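Local coordinates for ATP-dependent RNA helicase HrpB (Escherichia coli, PDB 6EUD), which hydrolyses ATP to ADP and phosphate as a DEAH/RHA-type RNA helicase that also binds single-stranded RNA, at residues D359-L364 with K393-M398; Q397-L402 with A496-D501; A299-R304 with V386-A391. All blocks are in the same frame, centred on the assembly; numbering follows the deposited sequence.

In the fold
Helix 386-398 runs through all three contacts, which illustrate how one helix can join several parts of a multidomain helicase. Interaction 3 holds its first turns against strand 287-302, the contact's centre about 3 Å from that of the chain; interaction 1 packs its second half on helix 361-370; interaction 2, centred about 19 Å from the chain's centre, ties its end to helix 491-498. All are partly buried, but only interactions 2 and 3 include an exposed touching residue (G497, V387). Interactions 1 and 3 touch, D359 on F301 and L360 on N388 and L389, and each has an Asx turn. Leucines dominate interaction 1, an aromatic edge meeting asparagine oxygen and alanine methyl interaction 3, methyls against oxygens interaction 2.

Interaction 1: D359-L364 with K393-M398; sequences DLSGLL and KRLLQM
L364 presses the methyl CD2 against the backbone of helix 386-398, 3.4 Å from K393 N, and the same methyl lies 3.7 Å from L396 CD1. Its CG stands anti to the backbone N (chi1 -173°), which carries the branch out of helix 361-370 toward the partner helix. The two leucine side chains cross obliquely, and L396 CD1 is also 3.8 Å from L364 CG, so both the branch point and one methyl of L364 share in the packing. L396 turns its other methyl, CD2, to the first turn of helix 361-370, 4.2 Å from S361 O. Beside this pair, L395 CD2 rests on S361 CB at 3.7 Å and lies almost as near to the hydroxyl.

That hydroxyl is held within its own segment. S361 OG gives a hydrogen bond of 2.8 Å to D359 OD1, coming from above the carboxylate plane, while S361 N binds the same oxygen at 3.0 Å from its anti side, in a nearly straight bond (165°). The second bond closes an Asx turn just as the helix begins, with L360 at the N-cap. The OG bond holds the serine's rotation (chi1 56°) and keeps the hydroxyl paired, while CB, which the helix backbone directs at the partner, meets L395.

The pair of helices is consistent with the winged-helix domain that follows the second RecA-like domain in DEAH/RHA helicases. P421 of helix 421-429 touches both S361 and L396, and L402 of the short strand 402-403 packs on K393 and L396. The lysine chain ends in a salt bridge from K393 NZ to E405. Nearer the start of helix 386-398, L360 lies on N388, L389 and A392, extending the junction between the two helices.

Interaction 2: Q397-L402 with A496-D501; sequences QMLGAL and AGAFAD. With EDO (1,2-ethanediol), chain C.
M398 and L399, at a Schellman motif that closes helix 386-398, meet the end of helix 491-498 and the 3-10 turn after it, a junction that probably links the winged-helix region to the helical region following it, as in DEAH/RHA helicases. G400 supplies the positive phi (73°) of the motif; its N binds Q397 O at 2.9 Å, and A401 N probably bonds to L396 O at 3.0 Å.

The M398 side chain extends from the helix and bends only at its last torsion (chi3 86°), which sets CE among oxygen atoms: CE is 3.7 Å from A498 O and 3.6 Å from D501 OD1. The chains of M398 and D501 cross at about a right angle, with M398 SD close to the carboxylate, 3.8 Å from D501 OD1. SD also lies 4.4 Å from A500 CB, a looser apolar contact. L399 CD2 packs on the opposing backbone, 3.6 Å from A498 CA, and more loosely on A498 CB.

The carboxylate that M398 meets is itself pinned. D501 OD2 forms a salt bridge with R422 of helix 421-429, which also touches L399 and so bridges the two ends. The positive charge would be expected to favour an ionised carboxylate. While OD1 faces the thioether, D501 OD2 also accepts a hydrogen bond of 2.9 Å from O2 of an ethanediol molecule, probably a crystallisation additive.

Interaction 3: A299-R304 with V386-A391; sequences ARFDPR and VVNLLA
F301 and P303, at the end of strand 287-302, meet one flank of the first turns of helix 386-398. The strand pairs antiparallel with 307-314 as a hairpin of the second RecA-like domain, as in other DEAH/RHA helicases, and here it joins that domain to the helix.

In the apolar contacts, P303 CG packs 3.7 Å from V387 CG1, the two side chains crossing at a slant, and P303 CB lies 4.1 Å from A391 CB. The same A391 methyl sits at the rim of the F301 ring, near its plane, 4.0 Å from CE2. Over one face of this ring lies P303 N, 3.7 Å above the F301 plane and offset toward the rim.

The aromatic-polar contact belongs to N388. Its OD1 approaches the F301 ring edge in plane, 3.3 Å from CD2, with the amide turned 85° to the ring; the slightly positive ring hydrogens would probably suit the carbonyl oxygen there. An alanine in place of F301 would probably leave N388 OD1 and the A391 methyl without the ring edge they abut, opening a gap between strand end and helix.

Local bonds shape the turn that carries P303. D302 OD2 is hydrogen-bonded to Q542 NE2, whereas D302 OD1 accepts from R304 N at 3.1 Å, making an Asx turn. D302 OD1 also lies over one face of the R304 guanidinium, offset toward its rim and 3.1 Å from R304 NH2, with no N-H aimed at it, so the attraction is of charge alone.

Interaction 1: D359-L364 with K393-M398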
ATOM      1  N   ASP A 359       5.621  -1.918   0.740  1.00 40.56           N
ATOM      2  CA  ASP A 359       5.621  -2.515   2.075  1.00 35.51           C
ATOM      3  C   ASP A 359       6.020  -1.475   3.121  1.00 32.67           C
ATOM      4  O   ASP A 359       7.051  -0.827   3.000  1.00 36.40           O
ATOM      5  CB  ASP A 359       6.597  -3.698   2.086  1.00 33.01           C
ATOM      6  CG  ASP A 359       6.372  -4.670   3.245  1.00 34.19           C
ATOM      7  OD1 ASP A 359       6.016  -4.266   4.380  1.00 30.40           O
ATOM      8  OD2 ASP A 359       6.572  -5.870   2.994  1.00 34.02           O
ATOM      9  N   LEU A 360       5.210  -1.298   4.150  1.00 29.69           N
ATOM     10  CA  LEU A 360       5.506  -0.260   5.122  1.00 27.37           C
ATOM     11  C   LEU A 360       5.884  -0.826   6.484  1.00 30.50           C
ATOM     12  O   LEU A 360       5.956  -0.077   7.467  1.00 29.26           O
ATOM     13  CB  LEU A 360       4.302   0.680   5.274  1.00 33.21           C
ATOM     14  CG  LEU A 360       3.804   1.407   4.027  1.00 32.16           C
ATOM     15  CD1 LEU A 360       2.650   2.320   4.390  1.00 31.28           C
ATOM     16  CD2 LEU A 360       4.927   2.204   3.354  1.00 32.31           C
ATOM     17  N   SER A 361       6.119  -2.136   6.556  1.00 29.67           N
ATOM     18  CA  SER A 361       6.509  -2.742   7.825  1.00 29.92           C
ATOM     19  C   SER A 361       7.833  -2.144   8.352  1.00 36.74           C
ATOM     20  O   SER A 361       7.955  -1.884   9.547  1.00 39.05           O
ATOM     21  CB  SER A 361       6.616  -4.258   7.695  1.00 28.36           C
ATOM     22  OG  SER A 361       7.504  -4.656   6.665  1.00 27.18           O
ATOM     23  N   GLY A 362       8.809  -1.904   7.469  1.00 27.47           N
ATOM     24  CA  GLY A 362      10.039  -1.243   7.873  1.00 27.91           C
ATOM     25  C   GLY A 362       9.803   0.192   8.348  1.00 40.29           C
ATOM     26  O   GLY A 362      10.319   0.605   9.391  1.00 36.81           O
ATOM     27  N   LEU A 363       9.019   0.949   7.578  1.00 35.56           N
ATOM     28  CA  LEU A 363       8.699   2.326   7.906  1.00 34.37           C
ATOM     29  C   LEU A 363       7.975   2.428   9.235  1.00 34.77           C
ATOM     30  O   LEU A 363       8.262   3.302  10.058  1.00 37.67           O
ATOM     31  CB  LEU A 363       7.856   2.941   6.795  1.00 38.96           C
ATOM     32  CG  LEU A 363       7.268   4.320   7.088  1.00 41.11           C
ATOM     33  CD1 LEU A 363       8.378   5.308   7.386  1.00 41.34           C
ATOM     34  CD2 LEU A 363       6.489   4.767   5.870  1.00 38.78           C
ATOM     35  N   LEU A 364       7.030   1.526   9.445  1.00 34.53           N
ATOM     36  CA  LEU A 364       6.250   1.526  10.676  1.00 37.66           C
ATOM     37  C   LEU A 364       7.167   1.221  11.858  1.00 38.40           C
ATOM     38  O   LEU A 364       7.052   1.818  12.928  1.00 41.98           O
ATOM     39  CB  LEU A 364       5.108   0.507  10.578  1.00 40.25           C
ATOM     40  CG  LEU A 364       4.050   0.436  11.681  1.00 43.55           C
ATOM     41  CD1 LEU A 364       3.421   1.808  11.864  1.00 42.13           C
ATOM     42  CD2 LEU A 364       2.984  -0.613  11.344  1.00 40.73           C
ATOM     43  N   LYS A 393       0.929  -3.133  10.201  1.00 40.91           N
ATOM     44  CA  LYS A 393       0.578  -3.410  11.593  1.00 43.10           C
ATOM     45  C   LYS A 393       0.319  -4.907  11.804  1.00 45.64           C
ATOM     46  O   LYS A 393       0.881  -5.514  12.721  1.00 46.46           O
ATOM     47  CB  LYS A 393      -0.642  -2.594  12.001  1.00 44.49           C
ATOM     48  CG  LYS A 393      -1.071  -2.758  13.448  1.00 50.76           C
ATOM     49  CD  LYS A 393      -2.359  -1.966  13.682  1.00 61.81           C
ATOM     50  CE  LYS A 393      -2.834  -1.995  15.133  1.00 73.84           C
ATOM     51  NZ  LYS A 393      -2.011  -1.143  16.050  1.00 80.91           N
ATOM     52  N   ARG A 394      -0.491  -5.504  10.929  1.00 42.27           N
ATOM     53  CA  ARG A 394      -0.797  -6.927  11.049  1.00 44.59           C
ATOM     54  C   ARG A 394       0.454  -7.776  10.969  1.00 42.39           C
ATOM     55  O   ARG A 394       0.617  -8.684  11.774  1.00 46.21           O
ATOM     56  CB  ARG A 394      -1.806  -7.371   9.988  1.00 48.63           C
ATOM     57  CG  ARG A 394      -3.215  -6.916  10.312  1.00 57.24           C
ATOM     58  CD  ARG A 394      -4.258  -7.566   9.425  1.00 66.91           C
ATOM     59  NE  ARG A 394      -4.048  -7.217   8.027  1.00 74.50           N
ATOM     60  CZ  ARG A 394      -4.575  -6.153   7.432  1.00 74.84           C
ATOM     61  NH1 ARG A 394      -5.363  -5.334   8.119  1.00 83.45           N
ATOM     62  NH2 ARG A 394      -4.318  -5.917   6.152  1.00 67.53           N
ATOM     63  N   LEU A 395       1.348  -7.476  10.032  1.00 37.89           N
ATOM     64  CA  LEU A 395       2.600  -8.226   9.937  1.00 35.18           C
ATOM     65  C   LEU A 395       3.454  -8.107  11.207  1.00 38.59           C
ATOM     66  O   LEU A 395       4.007  -9.101  11.678  1.00 40.56           O
ATOM     67  CB  LEU A 395       3.422  -7.767   8.726  1.00 32.81           C
ATOM     68  CG  LEU A 395       4.857  -8.329   8.640  1.00 33.14           C
ATOM     69  CD1 LEU A 395       4.892  -9.873   8.657  1.00 26.40           C
ATOM     70  CD2 LEU A 395       5.559  -7.815   7.389  1.00 30.12           C
ATOM     71  N   LEU A 396       3.569  -6.892  11.746  1.00 37.23           N
ATOM     72  CA  LEU A 396       4.365  -6.667  12.947  1.00 36.81           C
ATOM     73  C   LEU A 396       3.772  -7.446  14.117  1.00 41.56           C
ATOM     74  O   LEU A 396       4.511  -7.966  14.972  1.00 37.62           O
ATOM     75  CB  LEU A 396       4.461  -5.164  13.269  1.00 35.35           C
ATOM     76  CG  LEU A 396       5.300  -4.327  12.287  1.00 37.54           C
ATOM     77  CD1 LEU A 396       5.512  -2.915  12.789  1.00 38.17           C
ATOM     78  CD2 LEU A 396       6.658  -4.967  12.031  1.00 29.04           C
ATOM     79  N   GLN A 397       2.442  -7.547  14.143  1.00 42.85           N
ATOM     80  CA  GLN A 397       1.764  -8.391  15.129  1.00 42.94           C
ATOM     81  C   GLN A 397       2.183  -9.852  14.975  1.00 39.80           C
ATOM     82  O   GLN A 397       2.576 -10.489  15.948  1.00 42.67           O
ATOM     83  CB  GLN A 397       0.249  -8.245  15.004  1.00 45.76           C
ATOM     84  CG  GLN A 397      -0.286  -7.033  15.739  1.00 54.89           C
ATOM     85  CD  GLN A 397      -1.614  -6.526  15.198  1.00 63.24           C
ATOM     86  OE1 GLN A 397      -2.173  -7.078  14.248  1.00 67.41           O
ATOM     87  NE2 GLN A 397      -2.108  -5.440  15.788  1.00 66.18           N
ATOM     88  N   MET A 398       2.117 -10.368  13.749  1.00 35.05           N
ATOM     89  CA  MET A 398       2.544 -11.734  13.465  1.00 35.69           C
ATOM     90  C   MET A 398       3.970 -11.990  13.979  1.00 37.24           C
ATOM     91  O   MET A 398       4.270 -13.070  14.489  1.00 41.00           O
ATOM     92  CB  MET A 398       2.464 -12.032  11.954  1.00 34.67           C
ATOM     93  CG  MET A 398       2.657 -13.522  11.590  1.00 33.77           C
ATOM     94  SD  MET A 398       3.006 -13.882   9.852  1.00 49.12           S
ATOM     95  CE  MET A 398       4.782 -13.683   9.792  1.00 52.65           C
TER

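Interaction 2: Q397-L402 with A496-D501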
ATOM      1  N   GLN A 397       2.442  -7.547  14.143  1.00 42.85           N
ATOM      2  CA  GLN A 397       1.764  -8.391  15.129  1.00 42.94           C
ATOM      3  C   GLN A 397       2.183  -9.852  14.975  1.00 39.80           C
ATOM      4  O   GLN A 397       2.576 -10.489  15.948  1.00 42.67           O
ATOM      5  CB  GLN A 397       0.249  -8.245  15.004  1.00 45.76           C
ATOM      6  CG  GLN A 397      -0.286  -7.033  15.739  1.00 54.89           C
ATOM      7  CD  GLN A 397      -1.614  -6.526  15.198  1.00 63.24           C
ATOM      8  OE1 GLN A 397      -2.173  -7.078  14.248  1.00 67.41           O
ATOM      9  NE2 GLN A 397      -2.108  -5.440  15.788  1.00 66.18           N
ATOM     10  N   MET A 398       2.117 -10.368  13.749  1.00 35.05           N
ATOM     11  CA  MET A 398       2.544 -11.734  13.465  1.00 35.69           C
ATOM     12  C   MET A 398       3.970 -11.990  13.979  1.00 37.24           C
ATOM     13  O   MET A 398       4.270 -13.070  14.489  1.00 41.00           O
ATOM     14  CB  MET A 398       2.464 -12.032  11.954  1.00 34.67           C
ATOM     15  CG  MET A 398       2.657 -13.522  11.590  1.00 33.77           C
ATOM     16  SD  MET A 398       3.006 -13.882   9.852  1.00 49.12           S
ATOM     17  CE  MET A 398       4.782 -13.683   9.792  1.00 52.65           C
ATOM     18  N   LEU A 399       4.837 -10.990  13.838  1.00 34.12           N
ATOM     19  CA  LEU A 399       6.246 -11.123  14.198  1.00 31.90           C
ATOM     20  C   LEU A 399       6.501 -10.928  15.689  1.00 36.81           C
ATOM     21  O   LEU A 399       7.623 -11.093  16.157  1.00 37.49           O
ATOM     22  CB  LEU A 399       7.083 -10.123  13.385  1.00 32.39           C
ATOM     23  CG  LEU A 399       7.045 -10.341  11.857  1.00 32.95           C
ATOM     24  CD1 LEU A 399       7.765  -9.217  11.138  1.00 31.55           C
ATOM     25  CD2 LEU A 399       7.614 -11.736  11.459  1.00 26.69           C
ATOM     26  N   GLY A 400       5.454 -10.564  16.428  1.00 40.01           N
ATOM     27  CA  GLY A 400       5.564 -10.299  17.856  1.00 39.21           C
ATOM     28  C   GLY A 400       6.259  -8.998  18.250  1.00 41.62           C
ATOM     29  O   GLY A 400       6.741  -8.858  19.374  1.00 42.87           O
ATOM     30  N   ALA A 401       6.298  -8.040  17.331  1.00 40.29           N
ATOM     31  CA  ALA A 401       7.004  -6.783  17.546  1.00 42.22           C
ATOM     32  C   ALA A 401       6.161  -5.746  18.309  1.00 49.25           C
ATOM     33  O   ALA A 401       6.692  -4.745  18.817  1.00 52.69           O
ATOM     34  CB  ALA A 401       7.454  -6.207  16.192  1.00 35.35           C
ATOM     35  N   LEU A 402       4.853  -5.977  18.389  1.00 45.60           N
ATOM     36  CA  LEU A 402       3.956  -4.966  18.929  1.00 47.33           C
ATOM     37  C   LEU A 402       3.406  -5.354  20.281  1.00 51.71           C
ATOM     38  O   LEU A 402       3.065  -6.507  20.510  1.00 52.34           O
ATOM     39  CB  LEU A 402       2.790  -4.713  17.977  1.00 47.38           C
ATOM     40  CG  LEU A 402       3.043  -4.069  16.617  1.00 43.61           C
ATOM     41  CD1 LEU A 402       1.706  -3.882  15.924  1.00 43.85           C
ATOM     42  CD2 LEU A 402       3.768  -2.747  16.764  1.00 40.06           C
ATOM     43  N   ALA A 496      10.153 -20.363  10.241  1.00 40.98           N
ATOM     44  CA  ALA A 496       8.754 -20.564  10.614  1.00 42.27           C
ATOM     45  C   ALA A 496       8.170 -19.351  11.335  1.00 44.34           C
ATOM     46  O   ALA A 496       7.035 -18.979  11.076  1.00 49.93           O
ATOM     47  CB  ALA A 496       8.606 -21.813  11.491  1.00 39.46           C
ATOM     48  N   GLY A 497       8.947 -18.736  12.224  1.00 38.58           N
ATOM     49  CA  GLY A 497       8.481 -17.579  12.964  1.00 37.57           C
ATOM     50  C   GLY A 497       8.256 -16.361  12.082  1.00 40.96           C
ATOM     51  O   GLY A 497       7.186 -15.746  12.117  1.00 45.30           O
ATOM     52  N   ALA A 498       9.254 -16.033  11.263  1.00 33.51           N
ATOM     53  CA  ALA A 498       9.231 -14.804  10.490  1.00 32.91           C
ATOM     54  C   ALA A 498       8.523 -14.938   9.136  1.00 32.05           C
ATOM     55  O   ALA A 498       8.206 -13.935   8.508  1.00 32.70           O
ATOM     56  CB  ALA A 498      10.652 -14.303  10.284  1.00 25.57           C
ATOM     57  N   PHE A 499       8.287 -16.164   8.681  1.00 29.79           N
ATOM     58  CA  PHE A 499       7.622 -16.379   7.400  1.00 29.67           C
ATOM     59  C   PHE A 499       6.506 -17.409   7.491  1.00 36.06           C
ATOM     60  O   PHE A 499       6.303 -18.182   6.558  1.00 39.03           O
ATOM     61  CB  PHE A 499       8.636 -16.815   6.352  1.00 29.80           C
ATOM     62  CG  PHE A 499       9.759 -15.838   6.157  1.00 32.61           C
ATOM     63  CD1 PHE A 499      10.914 -15.921   6.921  1.00 31.66           C
ATOM     64  CD2 PHE A 499       9.650 -14.818   5.227  1.00 31.51           C
ATOM     65  CE1 PHE A 499      11.940 -15.015   6.737  1.00 29.75           C
ATOM     66  CE2 PHE A 499      10.677 -13.899   5.041  1.00 28.06           C
ATOM     67  CZ  PHE A 499      11.821 -14.001   5.788  1.00 28.74           C
ATOM     68  N   ALA A 500       5.787 -17.424   8.612  1.00 37.85           N
ATOM     69  CA  ALA A 500       4.710 -18.399   8.833  1.00 35.15           C
ATOM     70  C   ALA A 500       3.638 -18.377   7.729  1.00 35.05           C
ATOM     71  O   ALA A 500       3.120 -19.418   7.338  1.00 38.29           O
ATOM     72  CB  ALA A 500       4.071 -18.157  10.175  1.00 31.60           C
ATOM     73  N   ASP A 501       3.308 -17.184   7.244  1.00 34.89           N
ATOM     74  CA  ASP A 501       2.336 -17.007   6.170  1.00 34.87           C
ATOM     75  C   ASP A 501       2.854 -17.536   4.829  1.00 40.28           C
ATOM     76  O   ASP A 501       2.097 -17.609   3.853  1.00 41.09           O
ATOM     77  CB  ASP A 501       1.981 -15.527   6.026  1.00 31.45           C
ATOM     78  CG  ASP A 501       3.215 -14.651   5.869  1.00 30.82           C
ATOM     79  OD1 ASP A 501       4.255 -14.990   6.460  1.00 37.96           O
ATOM     80  OD2 ASP A 501       3.171 -13.624   5.170  1.00 30.53           O
TER
HETATM   81  C1  EDO C 902       0.145 -12.151   7.280  1.00 56.79           C
HETATM   82  O1  EDO C 902       0.323 -10.761   7.190  1.00 52.09           O
HETATM   83  C2  EDO C 902      -0.405 -12.706   5.956  1.00 60.52           C
HETATM   84  O2  EDO C 902       0.507 -12.482   4.862  1.00 59.61           O

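Interaction 3: A299-R304 with V386-A391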
ATOM      1  N   ALA A 299       7.948  -1.286  -8.504  1.00 45.11           N
ATOM      2  CA  ALA A 299       7.649  -2.187  -7.392  1.00 40.15           C
ATOM      3  C   ALA A 299       6.275  -1.895  -6.826  1.00 45.11           C
ATOM      4  O   ALA A 299       5.955  -0.751  -6.532  1.00 52.30           O
ATOM      5  CB  ALA A 299       8.698  -2.052  -6.309  1.00 36.32           C
ATOM      6  N   ARG A 300       5.451  -2.924  -6.689  1.00 45.93           N
ATOM      7  CA  ARG A 300       4.125  -2.739  -6.134  1.00 48.15           C
ATOM      8  C   ARG A 300       3.847  -3.712  -4.977  1.00 50.81           C
ATOM      9  O   ARG A 300       3.937  -4.942  -5.133  1.00 51.44           O
ATOM     10  CB  ARG A 300       3.063  -2.892  -7.221  1.00 49.65           C
ATOM     11  CG  ARG A 300       1.658  -2.980  -6.677  1.00 61.42           C
ATOM     12  CD  ARG A 300       0.655  -2.422  -7.665  1.00 74.11           C
ATOM     13  NE  ARG A 300       0.888  -1.005  -7.929  1.00 79.93           N
ATOM     14  CZ  ARG A 300       0.171  -0.279  -8.779  1.00 84.90           C
ATOM     15  NH1 ARG A 300      -0.821  -0.840  -9.459  1.00 85.36           N
ATOM     16  NH2 ARG A 300       0.453   1.004  -8.957  1.00 92.09           N
ATOM     17  N   PHE A 301       3.517  -3.147  -3.818  1.00 47.52           N
ATOM     18  CA  PHE A 301       3.140  -3.946  -2.668  1.00 42.79           C
ATOM     19  C   PHE A 301       1.694  -4.384  -2.796  1.00 43.47           C
ATOM     20  O   PHE A 301       0.821  -3.567  -3.088  1.00 45.09           O
ATOM     21  CB  PHE A 301       3.349  -3.164  -1.375  1.00 35.98           C
ATOM     22  CG  PHE A 301       2.846  -3.871  -0.153  1.00 39.02           C
ATOM     23  CD1 PHE A 301       3.497  -4.998   0.332  1.00 39.79           C
ATOM     24  CD2 PHE A 301       1.730  -3.412   0.519  1.00 42.45           C
ATOM     25  CE1 PHE A 301       3.043  -5.657   1.463  1.00 38.03           C
ATOM     26  CE2 PHE A 301       1.271  -4.075   1.654  1.00 44.41           C
ATOM     27  CZ  PHE A 301       1.938  -5.195   2.127  1.00 38.47           C
ATOM     28  N   ASP A 302       1.461  -5.678  -2.581  1.00 42.54           N
ATOM     29  CA  ASP A 302       0.125  -6.272  -2.560  1.00 43.27           C
ATOM     30  C   ASP A 302      -0.272  -6.649  -1.134  1.00 44.87           C
ATOM     31  O   ASP A 302       0.185  -7.662  -0.614  1.00 46.84           O
ATOM     32  CB  ASP A 302       0.090  -7.511  -3.470  1.00 44.74           C
ATOM     33  CG  ASP A 302      -1.308  -8.114  -3.617  1.00 48.60           C
ATOM     34  OD1 ASP A 302      -2.254  -7.677  -2.917  1.00 43.06           O
ATOM     35  OD2 ASP A 302      -1.452  -9.057  -4.436  1.00 54.00           O
ATOM     36  N   PRO A 303      -1.139  -5.847  -0.502  1.00 45.52           N
ATOM     37  CA  PRO A 303      -1.533  -6.088   0.895  1.00 46.50           C
ATOM     38  C   PRO A 303      -2.207  -7.428   1.120  1.00 51.79           C
ATOM     39  O   PRO A 303      -2.179  -7.915   2.237  1.00 54.76           O
ATOM     40  CB  PRO A 303      -2.519  -4.952   1.192  1.00 43.54           C
ATOM     41  CG  PRO A 303      -2.997  -4.514  -0.129  1.00 43.81           C
ATOM     42  CD  PRO A 303      -1.818  -4.674  -1.062  1.00 43.61           C
ATOM     43  N   ARG A 304      -2.803  -8.016   0.090  1.00 55.28           N
ATOM     44  CA  ARG A 304      -3.494  -9.288   0.279  1.00 57.47           C
ATOM     45  C   ARG A 304      -2.524 -10.466   0.288  1.00 53.13           C
ATOM     46  O   ARG A 304      -2.790 -11.502   0.890  1.00 55.43           O
ATOM     47  CB  ARG A 304      -4.569  -9.473  -0.793  1.00 65.01           C
ATOM     48  CG  ARG A 304      -5.768  -8.519  -0.615  1.00 76.72           C
ATOM     49  CD  ARG A 304      -6.750  -8.586  -1.787  1.00 86.73           C
ATOM     50  NE  ARG A 304      -6.042  -8.535  -3.066  1.00 96.80           N
ATOM     51  CZ  ARG A 304      -5.443  -7.453  -3.560  1.00106.14           C
ATOM     52  NH1 ARG A 304      -5.468  -6.302  -2.894  1.00117.35           N
ATOM     53  NH2 ARG A 304      -4.815  -7.519  -4.727  1.00106.49           N
ATOM     54  N   VAL A 386      -3.538   4.048   4.209  1.00 52.23           N
ATOM     55  CA  VAL A 386      -4.138   3.363   5.350  1.00 48.74           C
ATOM     56  C   VAL A 386      -4.079   1.847   5.203  1.00 46.22           C
ATOM     57  O   VAL A 386      -3.670   1.147   6.127  1.00 50.41           O
ATOM     58  CB  VAL A 386      -5.607   3.805   5.537  1.00 51.50           C
ATOM     59  CG1 VAL A 386      -6.223   3.166   6.786  1.00 50.74           C
ATOM     60  CG2 VAL A 386      -5.683   5.315   5.623  1.00 56.09           C
ATOM     61  N   VAL A 387      -4.477   1.355   4.035  1.00 42.85           N
ATOM     62  CA  VAL A 387      -4.454  -0.072   3.715  1.00 42.84           C
ATOM     63  C   VAL A 387      -3.094  -0.737   3.933  1.00 42.35           C
ATOM     64  O   VAL A 387      -3.021  -1.841   4.466  1.00 47.85           O
ATOM     65  CB  VAL A 387      -4.883  -0.303   2.232  1.00 42.94           C
ATOM     66  CG1 VAL A 387      -4.602  -1.748   1.768  1.00 37.46           C
ATOM     67  CG2 VAL A 387      -6.333   0.055   2.065  1.00 45.43           C
ATOM     68  N   ASN A 388      -2.023  -0.080   3.503  1.00 41.23           N
ATOM     69  CA  ASN A 388      -0.689  -0.653   3.643  1.00 39.15           C
ATOM     70  C   ASN A 388      -0.132  -0.509   5.070  1.00 42.74           C
ATOM     71  O   ASN A 388       0.685  -1.329   5.509  1.00 43.42           O
ATOM     72  CB  ASN A 388       0.254  -0.023   2.630  1.00 35.45           C
ATOM     73  CG  ASN A 388      -0.104  -0.402   1.200  1.00 36.36           C
ATOM     74  OD1 ASN A 388      -0.846  -1.358   0.977  1.00 39.71           O
ATOM     75  ND2 ASN A 388       0.433   0.332   0.231  1.00 29.04           N
ATOM     76  N   LEU A 389      -0.601   0.508   5.796  1.00 41.17           N
ATOM     77  CA  LEU A 389      -0.219   0.676   7.191  1.00 42.45           C
ATOM     78  C   LEU A 389      -0.861  -0.417   8.019  1.00 46.61           C
ATOM     79  O   LEU A 389      -0.226  -0.986   8.909  1.00 49.52           O
ATOM     80  CB  LEU A 389      -0.632   2.045   7.714  1.00 42.19           C
ATOM     81  CG  LEU A 389       0.182   3.227   7.184  1.00 41.56           C
ATOM     82  CD1 LEU A 389      -0.458   4.531   7.621  1.00 39.18           C
ATOM     83  CD2 LEU A 389       1.631   3.153   7.673  1.00 41.33           C
ATOM     84  N   LEU A 390      -2.126  -0.705   7.716  1.00 45.11           N
ATOM     85  CA  LEU A 390      -2.854  -1.790   8.368  1.00 42.94           C
ATOM     86  C   LEU A 390      -2.195  -3.123   8.081  1.00 39.01           C
ATOM     87  O   LEU A 390      -2.030  -3.931   8.982  1.00 45.54           O
ATOM     88  CB  LEU A 390      -4.316  -1.827   7.913  1.00 45.84           C
ATOM     89  CG  LEU A 390      -5.329  -1.129   8.819  1.00 54.67           C
ATOM     90  CD1 LEU A 390      -5.386  -1.820  10.184  1.00 59.33           C
ATOM     91  CD2 LEU A 390      -5.040   0.372   8.977  1.00 57.54           C
ATOM     92  N   ALA A 391      -1.828  -3.364   6.821  1.00 36.90           N
ATOM     93  CA  ALA A 391      -1.110  -4.593   6.475  1.00 34.43           C
ATOM     94  C   ALA A 391       0.207  -4.650   7.238  1.00 34.56           C
ATOM     95  O   ALA A 391       0.545  -5.697   7.782  1.00 36.98           O
ATOM     96  CB  ALA A 391      -0.872  -4.695   4.968  1.00 28.15           C
TER